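N(2),N(2)-dimethylguanosine tRNA methyltransferase (Pyrococcus horikoshii, PDB 2DUL) probably dimethylates the exocyclic N2 amine of guanine 26 in a number of tRNAs, using S-adenosyl-L-methionine as methyl donor. Local coordinates at residues 141-146 and 160-165. Numbering follows the deposited sequence.
Sequences GSPMEF and LGVTAT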
loop_
_atom_site.group_PDB
_atom_site.type_symbol
_atom_site.label_atom_id
_atom_site.label_comp_id
_atom_site.label_asym_id
_atom_site.label_seq_id
_atom_site.Cartn_x
_atom_site.Cartn_y
_atom_site.Cartn_z
ATOM N N GLY A 141 11.216 0.411 6.874
ATOM C CA GLY A 141 11.664 -0.647 5.989
ATOM C C GLY A 141 10.630 -1.718 5.690
ATOM O O GLY A 141 9.604 -1.443 5.068
ATOM N N SER A 142 10.904 -2.939 6.143
ATOM C CA SER A 142 10.023 -4.084 5.911
ATOM C C SER A 142 8.963 -4.304 6.994
ATOM O O SER A 142 9.224 -4.130 8.179
ATOM C CB SER A 142 10.868 -5.355 5.773
ATOM O OG SER A 142 10.056 -6.500 5.589
ATOM N N PRO A 143 7.744 -4.687 6.590
ATOM C CA PRO A 143 6.655 -4.933 7.542
ATOM C C PRO A 143 6.524 -6.426 7.843
ATOM O O PRO A 143 5.648 -6.840 8.603
ATOM C CB PRO A 143 5.438 -4.430 6.787
ATOM C CG PRO A 143 5.738 -4.928 5.384
ATOM C CD PRO A 143 7.228 -4.621 5.207
ATOM N N MET A 144 7.401 -7.224 7.243
ATOM C CA MET A 144 7.334 -8.673 7.390
ATOM C C MET A 144 7.458 -9.249 8.797
ATOM O O MET A 144 6.874 -10.293 9.083
ATOM C CB MET A 144 8.339 -9.335 6.440
ATOM C CG MET A 144 8.037 -9.070 4.968
ATOM S SD MET A 144 6.302 -9.488 4.562
ATOM C CE MET A 144 6.254 -11.285 4.953
ATOM N N GLU A 145 8.192 -8.589 9.687
ATOM C CA GLU A 145 8.299 -9.120 11.046
ATOM C C GLU A 145 6.996 -8.898 11.834
ATOM O O GLU A 145 6.823 -9.448 12.922
ATOM C CB GLU A 145 9.474 -8.473 11.785
ATOM C CG GLU A 145 9.283 -7.004 12.098
ATOM C CD GLU A 145 10.538 -6.349 12.654
ATOM O OE1 GLU A 145 11.075 -6.859 13.660
ATOM O OE2 GLU A 145 10.982 -5.325 12.084
ATOM N N PHE A 146 6.075 -8.113 11.271
ATOM C CA PHE A 146 4.806 -7.806 11.940
ATOM C C PHE A 146 3.553 -8.317 11.215
ATOM O O PHE A 146 2.455 -8.296 11.778
ATOM C CB PHE A 146 4.649 -6.284 12.104
ATOM C CG PHE A 146 5.795 -5.618 12.821
ATOM C CD1 PHE A 146 5.984 -5.803 14.190
ATOM C CD2 PHE A 146 6.685 -4.807 12.124
ATOM C CE1 PHE A 146 7.045 -5.191 14.855
ATOM C CE2 PHE A 146 7.755 -4.187 12.779
ATOM C CZ PHE A 146 7.936 -4.380 14.146
ATOM N N LEU A 160 -6.438 -4.236 6.266
ATOM C CA LEU A 160 -5.036 -4.134 6.610
ATOM C C LEU A 160 -4.333 -3.167 5.673
ATOM O O LEU A 160 -4.449 -3.274 4.455
ATOM C CB LEU A 160 -4.371 -5.513 6.535
ATOM C CG LEU A 160 -2.949 -5.664 7.079
ATOM C CD1 LEU A 160 -2.913 -5.265 8.554
ATOM C CD2 LEU A 160 -2.497 -7.120 6.912
ATOM N N GLY A 161 -3.616 -2.215 6.253
ATOM C CA GLY A 161 -2.868 -1.260 5.458
ATOM C C GLY A 161 -1.410 -1.586 5.703
ATOM O O GLY A 161 -0.960 -1.593 6.849
ATOM N N VAL A 162 -0.667 -1.872 4.643
ATOM C CA VAL A 162 0.735 -2.222 4.799
ATOM C C VAL A 162 1.628 -1.380 3.903
ATOM O O VAL A 162 1.307 -1.135 2.741
ATOM C CB VAL A 162 0.978 -3.711 4.448
ATOM C CG1 VAL A 162 2.392 -4.110 4.836
ATOM C CG2 VAL A 162 -0.056 -4.594 5.145
ATOM N N THR A 163 2.748 -0.937 4.457
ATOM C CA THR A 163 3.708 -0.147 3.703
ATOM C C THR A 163 5.079 -0.802 3.782
ATOM O O THR A 163 5.481 -1.300 4.832
ATOM C CB THR A 163 3.839 1.287 4.254
ATOM O OG1 THR A 163 2.574 1.953 4.181
ATOM C CG2 THR A 163 4.857 2.075 3.433
ATOM N N ALA A 164 5.777 -0.826 2.658
ATOM C CA ALA A 164 7.123 -1.369 2.606
ATOM C C ALA A 164 7.964 -0.205 2.103
ATOM O O ALA A 164 7.714 0.322 1.021
ATOM C CB ALA A 164 7.197 -2.543 1.637
ATOM N N THR A 165 8.942 0.211 2.901
ATOM C CA THR A 165 9.805 1.330 2.533
ATOM C C THR A 165 11.042 0.904 1.757
ATOM O O THR A 165 11.404 1.532 0.761
ATOM C CB THR A 165 10.268 2.106 3.779
ATOM O OG1 THR A 165 9.121 2.580 4.496
ATOM C CG2 THR A 165 11.127 3.296 3.373
#
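Pro143 lies against the end of strand 158-164 and supplies the apolar half of this contact. Its ring meets Val162 at about a right angle, CG standing 3.5 Å from Val162 CG1, which is tighter than usual for two carbons. Val162 directs that methyl to the ring by holding CG1 anti to its backbone N (chi1 -171°). Farther along the strand, Pro143 CD reaches Ala164 CB at 4.1 Å, and Thr163 O, buried without a hydrogen-bond partner, lies about equally near Pro143 CB, CG and CD. An alanine in place of Pro143 would keep the CB contact with Val162 CG1 but would probably leave a gap where CG and CD met Val162 CG1 and Ala164 CB.

The polar half is backbone alone. Thr165 N donates to Gly141 O over 2.8 Å, nearly straight at 164°; Ala164 CA adds a CA-H...O contact to this oxygen. Gly141 adopts backbone angles that call for glycine, because a CB would jam against the preceding carbonyl O. Beyond it, Ser142 OG accepts from Met144 N in a capping bond before helix 144-153.

At the C-terminal end of strand 158-164, this packing belongs to the beta-alpha-beta crossover from adjacent, parallel strand 132-137 through helix 144-153, within the class I methyltransferase Rossmann-like fold.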